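Local coordinates for short-chain-enoyl-CoA hydratase (Clostridium acetobutylicum, PDB 5Z7R), which catalyses the reversible hydration of crotonyl-CoA and other short-chain enoyl-CoA esters in butanoate metabolism, at residues Gly12-Val17 and Ile195-Val200; Asp31-Met36 and Lys88-Leu93; Ile101-Gly106 and Asn190-Ile195. One frame throughout, in Å; residues are numbered along the deposited sequence.

Contact 1: residues Gly12-Val17 and Ile195-Val200; sequences GKVAVV and IANKIV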
loop_
_atom_site.group_PDB
_atom_site.type_symbol
_atom_site.label_atom_id
_atom_site.label_comp_id
_atom_site.label_asym_id
_atom_site.label_seq_id
_atom_site.Cartn_x
_atom_site.Cartn_y
_atom_site.Cartn_z
ATOM N N GLY A 12 -8.777 -33.907 -21.222
ATOM C CA GLY A 12 -9.947 -33.876 -20.348
ATOM C C GLY A 12 -10.242 -32.453 -19.898
ATOM O O GLY A 12 -10.943 -31.698 -20.590
ATOM N N LYS A 13 -9.710 -32.074 -18.743
ATOM C CA LYS A 13 -9.919 -30.725 -18.243
ATOM C C LYS A 13 -8.605 -29.983 -17.984
ATOM O O LYS A 13 -8.616 -28.889 -17.403
ATOM C CB LYS A 13 -10.812 -30.742 -16.991
ATOM C CG LYS A 13 -12.185 -31.389 -17.191
ATOM C CD LYS A 13 -13.110 -31.206 -15.984
ATOM C CE LYS A 13 -14.104 -32.357 -15.788
ATOM N NZ LYS A 13 -15.328 -32.268 -16.643
ATOM N N VAL A 14 -7.482 -30.530 -18.445
ATOM C CA VAL A 14 -6.212 -29.826 -18.266
ATOM C C VAL A 14 -5.495 -29.552 -19.575
ATOM O O VAL A 14 -5.417 -30.401 -20.437
ATOM C CB VAL A 14 -5.255 -30.501 -17.223
ATOM C CG1 VAL A 14 -5.732 -31.866 -16.789
ATOM C CG2 VAL A 14 -3.802 -30.553 -17.686
ATOM N N ALA A 15 -4.939 -28.361 -19.707
ATOM C CA ALA A 15 -4.187 -28.033 -20.885
ATOM C C ALA A 15 -2.722 -28.012 -20.569
ATOM O O ALA A 15 -2.307 -27.410 -19.580
ATOM C CB ALA A 15 -4.615 -26.686 -21.422
ATOM N N VAL A 16 -1.935 -28.646 -21.428
ATOM C CA VAL A 16 -0.507 -28.623 -21.335
ATOM C C VAL A 16 0.017 -27.689 -22.404
ATOM O O VAL A 16 -0.339 -27.792 -23.576
ATOM C CB VAL A 16 0.078 -30.037 -21.523
ATOM C CG1 VAL A 16 1.569 -30.054 -21.259
ATOM C CG2 VAL A 16 -0.633 -31.025 -20.610
ATOM N N VAL A 17 0.868 -26.779 -22.001
ATOM C CA VAL A 17 1.410 -25.816 -22.909
ATOM C C VAL A 17 2.868 -26.087 -22.849
ATOM O O VAL A 17 3.434 -26.178 -21.765
ATOM C CB VAL A 17 1.083 -24.389 -22.450
ATOM C CG1 VAL A 17 1.717 -23.344 -23.349
ATOM C CG2 VAL A 17 -0.420 -24.176 -22.413
ATOM N N ILE A 195 -1.016 -33.293 -9.546
ATOM C CA ILE A 195 -1.413 -31.998 -8.949
ATOM C C ILE A 195 -2.582 -31.387 -9.743
ATOM O O ILE A 195 -3.613 -31.093 -9.189
ATOM C CB ILE A 195 -0.239 -31.015 -8.832
ATOM C CG1 ILE A 195 0.766 -31.547 -7.823
ATOM C CG2 ILE A 195 -0.739 -29.624 -8.410
ATOM C CD1 ILE A 195 2.159 -30.973 -7.975
ATOM N N ALA A 196 -2.435 -31.264 -11.050
ATOM C CA ALA A 196 -3.495 -30.701 -11.886
ATOM C C ALA A 196 -4.803 -31.426 -11.702
ATOM O O ALA A 196 -5.871 -30.806 -11.633
ATOM C CB ALA A 196 -3.083 -30.747 -13.333
ATOM N N ASN A 197 -4.710 -32.753 -11.577
ATOM C CA ASN A 197 -5.900 -33.592 -11.514
ATOM C C ASN A 197 -6.665 -33.423 -10.217
ATOM O O ASN A 197 -7.879 -33.328 -10.238
ATOM C CB ASN A 197 -5.555 -35.065 -11.827
ATOM C CG ASN A 197 -5.140 -35.249 -13.287
ATOM O OD1 ASN A 197 -5.784 -34.714 -14.199
ATOM N ND2 ASN A 197 -4.049 -35.978 -13.519
ATOM N N LYS A 198 -5.954 -33.360 -9.093
ATOM C CA LYS A 198 -6.601 -33.006 -7.826
ATOM C C LYS A 198 -7.272 -31.661 -7.990
ATOM O O LYS A 198 -8.448 -31.526 -7.683
ATOM C CB LYS A 198 -5.630 -32.947 -6.629
ATOM C CG LYS A 198 -4.667 -34.111 -6.562
ATOM C CD LYS A 198 -4.016 -34.280 -5.201
ATOM C CE LYS A 198 -2.997 -35.437 -5.184
ATOM N NZ LYS A 198 -1.613 -35.035 -5.607
ATOM N N ILE A 199 -6.544 -30.663 -8.494
ATOM C CA ILE A 199 -7.161 -29.333 -8.634
ATOM C C ILE A 199 -8.485 -29.404 -9.405
ATOM O O ILE A 199 -9.505 -28.808 -9.026
ATOM C CB ILE A 199 -6.220 -28.339 -9.313
ATOM C CG1 ILE A 199 -5.006 -28.097 -8.382
ATOM C CG2 ILE A 199 -6.986 -27.067 -9.670
ATOM C CD1 ILE A 199 -3.924 -27.179 -8.925
ATOM N N VAL A 200 -8.455 -30.159 -10.491
ATOM C CA VAL A 200 -9.610 -30.286 -11.403
ATOM C C VAL A 200 -10.818 -31.008 -10.782
ATOM O O VAL A 200 -11.956 -30.718 -11.127
ATOM C CB VAL A 200 -9.137 -30.979 -12.695
ATOM C CG1 VAL A 200 -10.300 -31.526 -13.488
ATOM C CG2 VAL A 200 -8.293 -30.010 -13.519
#

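Contact 2: residues Asp31-Met36 and Lys88-Leu93; sequences DTLKEM and KVFRRL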
loop_
_atom_site.group_PDB
_atom_site.type_symbol
_atom_site.label_atom_id
_atom_site.label_comp_id
_atom_site.label_asym_id
_atom_site.label_seq_id
_atom_site.Cartn_x
_atom_site.Cartn_y
_atom_site.Cartn_z
ATOM N N ASP A 31 8.176 -13.517 -31.066
ATOM C CA ASP A 31 7.164 -14.399 -31.673
ATOM C C ASP A 31 6.642 -15.368 -30.625
ATOM O O ASP A 31 5.445 -15.689 -30.606
ATOM C CB ASP A 31 7.700 -15.195 -32.877
ATOM C CG ASP A 31 8.097 -14.317 -34.052
ATOM O OD1 ASP A 31 7.587 -13.184 -34.167
ATOM O OD2 ASP A 31 8.931 -14.767 -34.868
ATOM N N THR A 32 7.542 -15.840 -29.759
ATOM C CA THR A 32 7.172 -16.781 -28.698
ATOM C C THR A 32 6.249 -16.115 -27.671
ATOM O O THR A 32 5.176 -16.652 -27.334
ATOM C CB THR A 32 8.415 -17.349 -28.001
ATOM O OG1 THR A 32 9.358 -17.797 -28.976
ATOM C CG2 THR A 32 8.068 -18.511 -27.127
ATOM N N LEU A 33 6.630 -14.930 -27.211
ATOM C CA LEU A 33 5.790 -14.190 -26.283
ATOM C C LEU A 33 4.422 -13.928 -26.881
ATOM O O LEU A 33 3.374 -14.088 -26.218
ATOM C CB LEU A 33 6.445 -12.886 -25.912
ATOM C CG LEU A 33 7.762 -12.937 -25.132
ATOM C CD1 LEU A 33 8.403 -11.563 -25.073
ATOM C CD2 LEU A 33 7.562 -13.465 -23.716
ATOM N N LYS A 34 4.429 -13.540 -28.154
ATOM C CA LYS A 34 3.190 -13.271 -28.877
ATOM C C LYS A 34 2.291 -14.508 -28.929
ATOM O O LYS A 34 1.110 -14.447 -28.592
ATOM C CB LYS A 34 3.515 -12.761 -30.284
ATOM C CG LYS A 34 3.977 -11.300 -30.328
ATOM C CD LYS A 34 3.055 -10.418 -31.166
ATOM C CE LYS A 34 3.221 -10.704 -32.663
ATOM N NZ LYS A 34 2.056 -10.240 -33.478
ATOM N N GLU A 35 2.865 -15.640 -29.327
ATOM C CA GLU A 35 2.116 -16.895 -29.352
ATOM C C GLU A 35 1.616 -17.296 -27.943
ATOM O O GLU A 35 0.513 -17.842 -27.784
ATOM C CB GLU A 35 2.992 -17.996 -29.969
ATOM C CG GLU A 35 3.317 -17.784 -31.450
ATOM C CD GLU A 35 4.247 -18.838 -32.053
ATOM O OE1 GLU A 35 4.006 -20.061 -31.869
ATOM O OE2 GLU A 35 5.212 -18.430 -32.739
ATOM N N MET A 36 2.415 -16.996 -26.917
ATOM C CA MET A 36 2.064 -17.351 -25.535
ATOM C C MET A 36 0.800 -16.610 -25.137
ATOM O O MET A 36 -0.159 -17.190 -24.594
ATOM C CB MET A 36 3.211 -16.987 -24.613
ATOM C CG MET A 36 3.140 -17.586 -23.217
ATOM S SD MET A 36 3.052 -19.389 -23.141
ATOM C CE MET A 36 4.422 -19.765 -24.200
ATOM N N LYS A 88 3.647 -7.831 -19.545
ATOM C CA LYS A 88 2.229 -7.883 -19.804
ATOM C C LYS A 88 1.797 -9.332 -20.108
ATOM O O LYS A 88 0.743 -9.772 -19.673
ATOM C CB LYS A 88 1.849 -6.939 -20.944
ATOM C CG LYS A 88 0.349 -6.818 -21.117
ATOM C CD LYS A 88 -0.074 -5.503 -21.787
ATOM C CE LYS A 88 0.380 -5.411 -23.236
ATOM N NZ LYS A 88 0.097 -6.662 -24.010
ATOM N N VAL A 89 2.616 -10.063 -20.855
ATOM C CA VAL A 89 2.303 -11.451 -21.157
ATOM C C VAL A 89 2.364 -12.300 -19.875
ATOM O O VAL A 89 1.450 -13.021 -19.548
ATOM C CB VAL A 89 3.266 -12.056 -22.206
ATOM C CG1 VAL A 89 2.993 -13.536 -22.327
ATOM C CG2 VAL A 89 3.101 -11.379 -23.561
ATOM N N PHE A 90 3.460 -12.193 -19.156
ATOM C CA PHE A 90 3.619 -12.929 -17.880
ATOM C C PHE A 90 2.591 -12.596 -16.791
ATOM O O PHE A 90 2.154 -13.472 -16.062
ATOM C CB PHE A 90 5.013 -12.666 -17.374
ATOM C CG PHE A 90 6.066 -13.339 -18.181
ATOM C CD1 PHE A 90 5.760 -13.910 -19.425
ATOM C CD2 PHE A 90 7.358 -13.435 -17.698
ATOM C CE1 PHE A 90 6.735 -14.519 -20.173
ATOM C CE2 PHE A 90 8.340 -14.055 -18.447
ATOM C CZ PHE A 90 8.032 -14.588 -19.688
ATOM N N ARG A 91 2.189 -11.331 -16.704
ATOM C CA ARG A 91 1.168 -10.911 -15.748
ATOM C C ARG A 91 -0.169 -11.513 -16.088
ATOM O O ARG A 91 -0.966 -11.811 -15.182
ATOM C CB ARG A 91 1.041 -9.387 -15.732
ATOM C CG ARG A 91 -0.006 -8.869 -14.785
ATOM C CD ARG A 91 0.349 -9.289 -13.358
ATOM N NE ARG A 91 -0.389 -8.490 -12.395
ATOM C CZ ARG A 91 -0.869 -8.927 -11.230
ATOM N NH1 ARG A 91 -1.552 -8.079 -10.455
ATOM N NH2 ARG A 91 -0.668 -10.168 -10.818
ATOM N N ARG A 92 -0.429 -11.703 -17.385
ATOM C CA ARG A 92 -1.704 -12.280 -17.818
ATOM C C ARG A 92 -1.785 -13.747 -17.404
ATOM O O ARG A 92 -2.855 -14.238 -17.000
ATOM C CB ARG A 92 -1.856 -12.171 -19.332
ATOM C CG ARG A 92 -3.247 -12.559 -19.853
ATOM C CD ARG A 92 -3.284 -12.326 -21.351
ATOM N NE ARG A 92 -4.563 -12.637 -21.995
ATOM C CZ ARG A 92 -4.775 -12.446 -23.294
ATOM N NH1 ARG A 92 -3.797 -11.966 -24.054
ATOM N NH2 ARG A 92 -5.937 -12.757 -23.836
ATOM N N LEU A 93 -0.645 -14.420 -17.510
ATOM C CA LEU A 93 -0.501 -15.783 -17.049
ATOM C C LEU A 93 -0.715 -15.889 -15.522
ATOM O O LEU A 93 -1.447 -16.787 -15.033
ATOM C CB LEU A 93 0.883 -16.308 -17.422
ATOM C CG LEU A 93 1.108 -17.800 -17.194
ATOM C CD1 LEU A 93 0.321 -18.634 -18.202
ATOM C CD2 LEU A 93 2.572 -18.154 -17.326
#

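Contact 3: residues Ile101-Gly106 and Asn190-Ile195; sequences IAAVNG and NTAKEI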
loop_
_atom_site.group_PDB
_atom_site.type_symbol
_atom_site.label_atom_id
_atom_site.label_comp_id
_atom_site.label_asym_id
_atom_site.label_seq_id
_atom_site.Cartn_x
_atom_site.Cartn_y
_atom_site.Cartn_z
ATOM N N ILE A 101 0.659 -24.568 -13.454
ATOM C CA ILE A 101 1.734 -25.293 -12.857
ATOM C C ILE A 101 2.861 -25.252 -13.858
ATOM O O ILE A 101 2.682 -25.674 -15.019
ATOM C CB ILE A 101 1.302 -26.768 -12.599
ATOM C CG1 ILE A 101 0.151 -26.835 -11.599
ATOM C CG2 ILE A 101 2.437 -27.634 -12.056
ATOM C CD1 ILE A 101 -0.797 -27.986 -11.873
ATOM N N ALA A 102 4.006 -24.749 -13.430
ATOM C CA ALA A 102 5.225 -24.873 -14.193
ATOM C C ALA A 102 5.931 -26.217 -13.891
ATOM O O ALA A 102 6.383 -26.459 -12.747
ATOM C CB ALA A 102 6.158 -23.749 -13.871
ATOM N N ALA A 103 6.039 -27.079 -14.903
ATOM C CA ALA A 103 6.862 -28.264 -14.780
ATOM C C ALA A 103 8.224 -27.943 -15.332
ATOM O O ALA A 103 8.484 -28.016 -16.525
ATOM C CB ALA A 103 6.236 -29.438 -15.498
ATOM N N VAL A 104 9.115 -27.559 -14.445
ATOM C CA VAL A 104 10.393 -27.064 -14.886
ATOM C C VAL A 104 11.228 -28.295 -15.088
ATOM O O VAL A 104 11.636 -28.969 -14.127
ATOM C CB VAL A 104 11.017 -26.096 -13.863
ATOM C CG1 VAL A 104 12.379 -25.589 -14.319
ATOM C CG2 VAL A 104 10.071 -24.939 -13.629
ATOM N N ASN A 105 11.456 -28.590 -16.356
ATOM C CA ASN A 105 12.106 -29.827 -16.761
ATOM C C ASN A 105 13.574 -29.649 -17.030
ATOM O O ASN A 105 14.247 -30.578 -17.410
ATOM C CB ASN A 105 11.426 -30.411 -18.003
ATOM C CG ASN A 105 11.522 -29.483 -19.207
ATOM O OD1 ASN A 105 12.429 -29.620 -20.049
ATOM N ND2 ASN A 105 10.616 -28.508 -19.269
ATOM N N GLY A 106 14.109 -28.464 -16.811
ATOM C CA GLY A 106 15.523 -28.282 -17.121
ATOM C C GLY A 106 15.920 -26.857 -16.928
ATOM O O GLY A 106 15.427 -26.211 -16.029
ATOM N N ASN A 190 4.017 -36.671 -14.580
ATOM C CA ASN A 190 3.042 -37.389 -13.753
ATOM C C ASN A 190 2.808 -36.563 -12.524
ATOM O O ASN A 190 1.648 -36.388 -12.123
ATOM C CB ASN A 190 3.478 -38.815 -13.312
ATOM C CG ASN A 190 3.404 -39.840 -14.429
ATOM O OD1 ASN A 190 2.605 -39.720 -15.368
ATOM N ND2 ASN A 190 4.257 -40.863 -14.337
ATOM N N THR A 191 3.879 -36.055 -11.909
ATOM C CA THR A 191 3.661 -35.265 -10.691
ATOM C C THR A 191 2.747 -34.040 -10.979
ATOM O O THR A 191 1.712 -33.881 -10.320
ATOM C CB THR A 191 4.965 -34.840 -10.007
ATOM O OG1 THR A 191 5.773 -35.994 -9.795
ATOM C CG2 THR A 191 4.677 -34.200 -8.659
ATOM N N ALA A 192 3.123 -33.224 -11.977
ATOM C CA ALA A 192 2.284 -32.113 -12.465
ATOM C C ALA A 192 0.837 -32.503 -12.715
ATOM O O ALA A 192 -0.085 -31.793 -12.273
ATOM C CB ALA A 192 2.862 -31.553 -13.727
ATOM N N LYS A 193 0.639 -33.636 -13.407
ATOM C CA LYS A 193 -0.690 -34.080 -13.809
ATOM C C LYS A 193 -1.476 -34.527 -12.632
ATOM O O LYS A 193 -2.685 -34.322 -12.600
ATOM C CB LYS A 193 -0.665 -35.193 -14.882
ATOM C CG LYS A 193 -0.219 -34.717 -16.264
ATOM C CD LYS A 193 -0.552 -35.653 -17.422
ATOM C CE LYS A 193 0.653 -35.857 -18.352
ATOM N NZ LYS A 193 0.328 -35.712 -19.798
ATOM N N GLU A 194 -0.820 -35.125 -11.640
ATOM C CA GLU A 194 -1.576 -35.506 -10.455
ATOM C C GLU A 194 -1.918 -34.274 -9.617
ATOM O O GLU A 194 -3.039 -34.169 -9.102
ATOM C CB GLU A 194 -0.916 -36.655 -9.665
ATOM C CG GLU A 194 0.332 -36.340 -8.857
ATOM C CD GLU A 194 1.299 -37.532 -8.715
ATOM O OE1 GLU A 194 2.041 -37.575 -7.696
ATOM O OE2 GLU A 194 1.353 -38.404 -9.629
ATOM N N ILE A 195 -1.016 -33.293 -9.546
ATOM C CA ILE A 195 -1.413 -31.998 -8.949
ATOM C C ILE A 195 -2.582 -31.387 -9.743
ATOM O O ILE A 195 -3.613 -31.093 -9.189
ATOM C CB ILE A 195 -0.239 -31.015 -8.832
ATOM C CG1 ILE A 195 0.766 -31.547 -7.823
ATOM C CG2 ILE A 195 -0.739 -29.624 -8.410
ATOM C CD1 ILE A 195 2.159 -30.973 -7.975
#

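Contact 1: residues Gly12-Val17 and Ile195-Val200
V200 and K13 meet where V200 CG1 lies 3.6 Å from K13 CB. The contact lays helix 188-201 against the start of strand 14-19, on one face of the six-stranded sheet of the crotonase fold. V200 has CG1 anti to its backbone N (chi1 162°), which turns this methyl toward K13. The same methyl also meets K13 CD at 3.8 Å, so it packs along the lysine chain from CB to CD. Beyond CD the lysine bends and leads its ammonium group away from the helix. V14 is the other well-covered residue, and it points at the helix one turn earlier. Its chi1 is 10°, which nearly eclipses CG1 with the backbone N. V14 CG2 faces A196 CB at 4.4 Å, a looser apolar contact. V14 also rests on I53 and V200 on A51, both of strand 51-56. V14 and A196 are buried, while K13 and N197 lie at the exposed margin. I199, on the same helix turn, packs on F163 of a second subunit. The side chain of N197 crosses V14 at about a right angle, with N197 OD1 3.8 Å from V14 CG1.

Contact 2: residues Asp31-Met36 and Lys88-Leu93
L33 and V89 bring the two helices together, with L33 CA and V89 CA 6.8 Å apart and the local axes 10.0 Å apart at a crossing angle of 31°. This is parallel helix-helix packing inside the crotonase fold, between helix 30-45 and helix 76-95. All the touching residues are buried and the contact is apolar. V89 is the central side chain, with CG1 anti to the backbone N (chi1 173°). Both V89 methyls lie against L33 O, CG2 at 3.8 Å and CG1 at 3.9 Å. V89 CG1 also meets M36 CB at 4.1 Å, and the methionine chain then bends away toward its sulfur. Farther along, R92 extends the pairing of these helices with salt bridges to D37 and E44. The ring of F90 stands edge-to-face with F143, and its side chain comes within about 4 Å of that of E114, the probable catalytic nucleophile. F90 thus packs next to the probable active site. The leucine side chain crosses F90 at about a right angle and meets the ring obliquely, with L33 CD2 3.8 Å from F90 CE1.

Contact 3: residues Ile101-Gly106 and Asn190-Ile195
I101 is the first residue of the strand segment to meet the helix, and it covers both A192 and I195. Its CG2 is anti to the backbone N while CG1 lies beside it (chi1 -63°), and the two branches go to different places. I101 CG2 faces the methyl of A192, 4.3 Å from A192 CB. The longer branch carries its end methyl over the next helix turn. There I101 CD1 lies 3.8 Å from I195 CG2. The two isoleucines cross at a slant and meet through these two methyl groups. I101 CD1 also lies 3.9 Å from A192 O, against the helix backbone. A192 is thus met twice by the same isoleucine, at its methyl by one branch and at its carbonyl oxygen by the other. A102 comes next and points away from the helix. Its side chain packs on C119, and its backbone pairs with strand 121-125. The strand belongs to the central sheet of the crotonase fold, and helix 188-201 covers one face of it. Strand and helix run nearly antiparallel, at 170°, with their local axes 9.1 Å apart. A103 turns back toward the helix. Its CA is 6.4 Å from A192 CA, and A103 CB meets A192 CB at 4.4 Å. Both of these residues are alanines, so the backbones approach closely here. I53, on the adjoining strand, touches both of them. On the helix, I195 also packs on T164 of a second subunit.

In the fold
Contacts 1 and 3 use successive parts of helix 188-201 and share I195. Their centres are 10 Å apart. They meet where I101 CD1 lies 3.8 Å from A196 N. I53 touches V14 as well as A103 and A192. Contact 2 belongs to another layer, and its centre is about 20 Å from each of the others. It touches contact 1 through V17 CG1 and M36 SD, 4.2 Å apart, joining strand 14-19 to helix 30-45, the next helix in the chain. Contacts 2 and 3 do not touch. Contact 2 lies nearest the probable active site: the F90 side chain is about 4 Å from that of E114 and about 9 Å from that of E134.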